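Local coordinates for 2L protein (Yaba-like disease virus, PDB 3IT8) that binds tumour necrosis factor alpha as a poxvirus homologue of MHC class I molecules, and so probably blunts the host cytokine response, at residues Y25-L29 / Y208-V212. Residues are numbered along the deposited sequence.
Sequences YNDQL and YPPDV
Tyr208 points its hydroxyl end at the tip of a tight turn, overlapping Asn26 and Asp27. With chi1 in the t well (171°) the ring extends from a CA-to-CB bond that runs sideways, and Tyr208 OH donates a hydrogen bond to Asp27 OD1 at 2.8 Å, the acceptor sitting near the ring plane at its edge. Asp27, in the p rotamer, offers its other oxygen, OD2, to Tyr263 of strand 263-271, so one carboxylate ties two tyrosines. The turn is a type II' beta turn from Tyr25 to Gln28: Asn26 takes i+1 at phi/psi 61/-135 and Asp27 i+2 at -97/15. Two backbone bonds close this two-residue hairpin loop, Tyr25 N to Gln28 O (3.0 Å) and Gln28 N to Tyr25 O (2.8 Å). The nearest CA atoms across the segments are those of Asn26 and Pro209, 6.4 Å apart. Pro210 turns its ring to the turn, its CG 4.3 Å from Asp27 CB and its CD 4.5 Å from Asn26 CB. Asn26 ND2 lies 3.7 Å from Tyr208 OH, while Asn26 OD1 is hydrogen-bonded to Thr2 N; Asp211 OD2 bonds Ile1 N and Thr100 OG1. About 220 Å², both sides summed, is buried between the segments. The hairpin joins strands 18-25 and 28-36 of the MHC-like platform, and 208-212 links two Ig-domain strands, making this an interdomain contact of an MHC class I-like fold.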
loop_
_atom_site.group_PDB
_atom_site.type_symbol
_atom_site.label_atom_id
_atom_site.label_comp_id
_atom_site.label_asym_id
_atom_site.label_seq_id
_atom_site.Cartn_x
_atom_site.Cartn_y
_atom_site.Cartn_z
ATOM N N TYR D 25 28.331 -12.210 25.452
ATOM C CA TYR D 25 28.171 -11.413 24.230
ATOM C C TYR D 25 29.490 -11.679 23.497
ATOM O O TYR D 25 30.548 -11.263 23.968
ATOM C CB TYR D 25 28.055 -9.935 24.544
ATOM C CG TYR D 25 27.983 -9.122 23.294
ATOM C CD1 TYR D 25 26.866 -9.191 22.461
ATOM C CD2 TYR D 25 29.055 -8.331 22.894
ATOM C CE1 TYR D 25 26.820 -8.495 21.255
ATOM C CE2 TYR D 25 29.019 -7.629 21.687
ATOM C CZ TYR D 25 27.899 -7.718 20.877
ATOM O OH TYR D 25 27.863 -7.035 19.685
ATOM N N ASN D 26 29.439 -12.369 22.358
ATOM C CA ASN D 26 30.670 -12.739 21.650
ATOM C C ASN D 26 31.384 -13.601 22.676
ATOM O O ASN D 26 30.752 -14.448 23.298
ATOM C CB ASN D 26 31.531 -11.522 21.307
ATOM C CG ASN D 26 30.973 -10.725 20.154
ATOM O OD1 ASN D 26 30.060 -11.169 19.464
ATOM N ND2 ASN D 26 31.532 -9.544 19.926
ATOM N N ASP D 27 32.678 -13.389 22.871
ATOM C CA ASP D 27 33.400 -14.171 23.870
ATOM C C ASP D 27 33.516 -13.412 25.191
ATOM O O ASP D 27 34.300 -13.793 26.051
ATOM C CB ASP D 27 34.797 -14.569 23.363
ATOM C CG ASP D 27 35.639 -13.376 22.920
ATOM O OD1 ASP D 27 35.176 -12.211 23.040
ATOM O OD2 ASP D 27 36.780 -13.609 22.447
ATOM N N GLN D 28 32.721 -12.354 25.352
ATOM C CA GLN D 28 32.756 -11.526 26.561
ATOM C C GLN D 28 31.726 -11.893 27.638
ATOM O O GLN D 28 30.516 -11.803 27.417
ATOM C CB GLN D 28 32.531 -10.059 26.203
ATOM C CG GLN D 28 33.448 -9.520 25.160
ATOM C CD GLN D 28 34.892 -9.595 25.576
ATOM O OE1 GLN D 28 35.631 -10.481 25.130
ATOM N NE2 GLN D 28 35.309 -8.666 26.438
ATOM N N LEU D 29 32.196 -12.276 28.819
ATOM C CA LEU D 29 31.269 -12.611 29.880
ATOM C C LEU D 29 30.527 -11.332 30.287
ATOM O O LEU D 29 31.134 -10.296 30.517
ATOM C CB LEU D 29 32.020 -13.198 31.072
ATOM C CG LEU D 29 31.132 -13.452 32.288
ATOM C CD1 LEU D 29 30.037 -14.461 31.916
ATOM C CD2 LEU D 29 31.988 -13.940 33.461
ATOM N N TYR D 208 38.201 -11.294 14.373
ATOM C CA TYR D 208 37.781 -11.088 15.740
ATOM C C TYR D 208 36.478 -11.670 16.178
ATOM O O TYR D 208 36.485 -12.724 16.790
ATOM C CB TYR D 208 37.772 -9.646 16.234
ATOM C CG TYR D 208 37.092 -9.654 17.605
ATOM C CD1 TYR D 208 37.443 -10.626 18.571
ATOM C CD2 TYR D 208 35.997 -8.823 17.884
ATOM C CE1 TYR D 208 36.713 -10.780 19.763
ATOM C CE2 TYR D 208 35.261 -8.969 19.088
ATOM C CZ TYR D 208 35.629 -9.951 20.014
ATOM O OH TYR D 208 34.914 -10.097 21.183
ATOM N N PRO D 209 35.344 -10.992 15.922
ATOM C CA PRO D 209 34.129 -11.665 16.425
ATOM C C PRO D 209 34.302 -13.139 16.063
ATOM O O PRO D 209 34.368 -13.505 14.895
ATOM C CB PRO D 209 32.997 -10.926 15.730
ATOM C CG PRO D 209 33.628 -10.442 14.456
ATOM C CD PRO D 209 35.050 -10.052 14.828
ATOM N N PRO D 210 34.457 -13.996 17.088
ATOM C CA PRO D 210 34.671 -15.446 16.974
ATOM C C PRO D 210 33.673 -16.294 16.224
ATOM O O PRO D 210 33.978 -17.435 15.870
ATOM C CB PRO D 210 34.856 -15.888 18.425
ATOM C CG PRO D 210 34.053 -14.892 19.185
ATOM C CD PRO D 210 34.305 -13.587 18.498
ATOM N N ASP D 211 32.487 -15.749 15.977
ATOM C CA ASP D 211 31.471 -16.480 15.234
ATOM C C ASP D 211 31.776 -16.439 13.741
ATOM O O ASP D 211 31.928 -15.367 13.140
ATOM C CB ASP D 211 30.066 -15.909 15.508
ATOM C CG ASP D 211 30.003 -14.381 15.403
ATOM O OD1 ASP D 211 30.757 -13.689 16.128
ATOM O OD2 ASP D 211 29.181 -13.871 14.608
ATOM N N VAL D 212 31.885 -17.618 13.145
ATOM C CA VAL D 212 32.156 -17.728 11.723
ATOM C C VAL D 212 31.391 -18.916 11.224
ATOM O O VAL D 212 31.277 -19.925 11.911
ATOM C CB VAL D 212 33.655 -17.952 11.425
ATOM C CG1 VAL D 212 33.830 -18.537 10.044
ATOM C CG2 VAL D 212 34.382 -16.637 11.482
#